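Pre-mRNA-processing-splicing factor 8 (Cryptococcus neoformans var. grubii serotype A, PDB 6MX6) is represented here by its intein, which probably excises itself by protein splicing and joins the flanking parts of this spliceosomal factor. Local coordinates at residues L12-D16 against D29-G33. Numbering follows the deposited sequence.
Sequences LLRAD and DQLLG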
loop_
_atom_site.group_PDB
_atom_site.type_symbol
_atom_site.label_atom_id
_atom_site.label_comp_id
_atom_site.label_asym_id
_atom_site.label_seq_id
_atom_site.Cartn_x
_atom_site.Cartn_y
_atom_site.Cartn_z
ATOM N N LEU A 12 3.909 -9.002 -3.087
ATOM C CA LEU A 12 4.606 -7.912 -3.747
ATOM C C LEU A 12 5.345 -8.433 -4.970
ATOM O O LEU A 12 5.484 -9.643 -5.167
ATOM C CB LEU A 12 5.590 -7.247 -2.781
ATOM C CG LEU A 12 5.000 -6.937 -1.404
ATOM C CD1 LEU A 12 6.057 -6.398 -0.458
ATOM C CD2 LEU A 12 3.849 -5.944 -1.551
ATOM N N LEU A 13 5.854 -7.501 -5.776
ATOM C CA LEU A 13 6.591 -7.825 -6.997
ATOM C C LEU A 13 8.077 -7.556 -6.791
ATOM O O LEU A 13 8.464 -6.444 -6.416
ATOM C CB LEU A 13 6.072 -7.010 -8.184
ATOM C CG LEU A 13 4.667 -7.368 -8.667
ATOM C CD1 LEU A 13 4.235 -6.469 -9.809
ATOM C CD2 LEU A 13 4.596 -8.826 -9.066
ATOM N N ARG A 14 8.902 -8.572 -7.037
ATOM C CA ARG A 14 10.337 -8.353 -7.137
ATOM C C ARG A 14 10.661 -7.544 -8.390
ATOM O O ARG A 14 9.854 -7.433 -9.319
ATOM C CB ARG A 14 11.090 -9.682 -7.190
ATOM C CG ARG A 14 11.076 -10.494 -5.911
ATOM C CD ARG A 14 12.028 -11.676 -6.031
ATOM N NE ARG A 14 11.968 -12.558 -4.871
ATOM C CZ ARG A 14 12.601 -12.328 -3.727
ATOM N NH1 ARG A 14 13.342 -11.237 -3.581
ATOM N NH2 ARG A 14 12.489 -13.188 -2.727
ATOM N N ALA A 15 11.877 -6.992 -8.424
ATOM C CA ALA A 15 12.287 -6.193 -9.575
ATOM C C ALA A 15 12.257 -6.989 -10.874
ATOM O O ALA A 15 12.139 -6.392 -11.950
ATOM C CB ALA A 15 13.687 -5.615 -9.353
ATOM N N ASP A 16 12.351 -8.314 -10.803
ATOM C CA ASP A 16 12.333 -9.151 -11.997
ATOM C C ASP A 16 10.929 -9.591 -12.388
ATOM O O ASP A 16 10.774 -10.316 -13.378
ATOM C CB ASP A 16 13.233 -10.380 -11.802
ATOM C CG ASP A 16 12.687 -11.363 -10.777
ATOM O OD1 ASP A 16 11.744 -11.011 -10.037
ATOM O OD2 ASP A 16 13.205 -12.498 -10.708
ATOM N N ASP A 29 16.919 -6.528 -0.735
ATOM C CA ASP A 29 16.115 -7.128 -1.796
ATOM C C ASP A 29 15.634 -6.073 -2.789
ATOM O O ASP A 29 15.363 -4.924 -2.436
ATOM C CB ASP A 29 14.912 -7.877 -1.208
ATOM C CG ASP A 29 15.167 -9.366 -1.063
ATOM O OD1 ASP A 29 16.243 -9.817 -1.511
ATOM O OD2 ASP A 29 14.302 -10.087 -0.507
ATOM N N GLN A 30 15.530 -6.479 -4.051
ATOM C CA GLN A 30 15.113 -5.589 -5.123
ATOM C C GLN A 30 13.628 -5.802 -5.405
ATOM O O GLN A 30 13.202 -6.924 -5.696
ATOM C CB GLN A 30 15.950 -5.835 -6.379
ATOM C CG GLN A 30 17.447 -5.566 -6.182
ATOM C CD GLN A 30 17.738 -4.119 -5.828
ATOM O OE1 GLN A 30 17.696 -3.240 -6.687
ATOM N NE2 GLN A 30 18.035 -3.863 -4.552
ATOM N N LEU A 31 12.854 -4.729 -5.300
ATOM C CA LEU A 31 11.427 -4.687 -5.587
ATOM C C LEU A 31 11.166 -3.845 -6.827
ATOM O O LEU A 31 12.022 -3.090 -7.293
ATOM C CB LEU A 31 10.652 -4.099 -4.405
ATOM C CG LEU A 31 10.843 -4.809 -3.073
ATOM C CD1 LEU A 31 10.051 -4.066 -2.013
ATOM C CD2 LEU A 31 10.394 -6.252 -3.189
ATOM N N LEU A 32 9.943 -3.942 -7.332
ATOM C CA LEU A 32 9.566 -3.247 -8.552
ATOM C C LEU A 32 8.902 -1.915 -8.211
ATOM O O LEU A 32 7.923 -1.876 -7.456
ATOM C CB LEU A 32 8.642 -4.130 -9.383
ATOM C CG LEU A 32 8.289 -3.598 -10.768
ATOM C CD1 LEU A 32 9.547 -3.156 -11.498
ATOM C CD2 LEU A 32 7.552 -4.675 -11.533
ATOM N N GLY A 33 9.436 -0.828 -8.773
ATOM C CA GLY A 33 8.849 0.488 -8.643
ATOM C C GLY A 33 7.749 0.727 -9.656
ATOM O O GLY A 33 7.584 -0.004 -10.640
#
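The backbones of Arg14 and Leu31 meet in a single beta bridge, and two backbone hydrogen bonds define it. Leu32 N donates to Leu13 O at 3.0 Å, and Ala15 N donates to Gln30 O, also at 3.0 Å. The two bonds flank the Arg14–Leu31 pair, an isolated bridge where the two backbones cross. In the second bond Ala15 N comes from above the carbonyl plane of Gln30, 53° out of it.

The Arg14 side chain starts beside the same acceptor. Its CB lies 3.8 Å from Gln30 O, and CG is still 4.2 Å from that oxygen. With CG anti to the carbonyl carbon (chi1 -69°), the chain, extended from CG to NE, carries the guanidinium on to Asp29: NH1 is 3.4 Å from OD2 in a salt bridge whose hydrogen bond is weak. The carboxylate comes to the guanidinium edge with its plane turned 88° from it, which excludes a flat two-pronged pairing. Asp29 OD2 also accepts from the backbone N of Gln26.

Across the bridge from this polar end, Leu13 and Leu32 lie alongside one another, CB to CB 4.0 Å and Leu13 CD1 to Leu32 CD2 4.1 Å. Leu166 of strand 164-166 touches both. Near Gln30, Ala15 CB packs on Gln30 CB at 3.7 Å.

Strand 30-32 is the outermost strand of its four-stranded sheet in this Hint-family fold, bonded to strand 38-49 through Leu31 and Arg39. The contact thus joins the end of hairpin strand 11-13 to the other edge of 30-32. Its chemistry suggests that the join rests mainly on the two backbone bonds and the leucine packing, while the salt bridge, long and with Asp29 OD2 shared with Gln26 N, probably adds less.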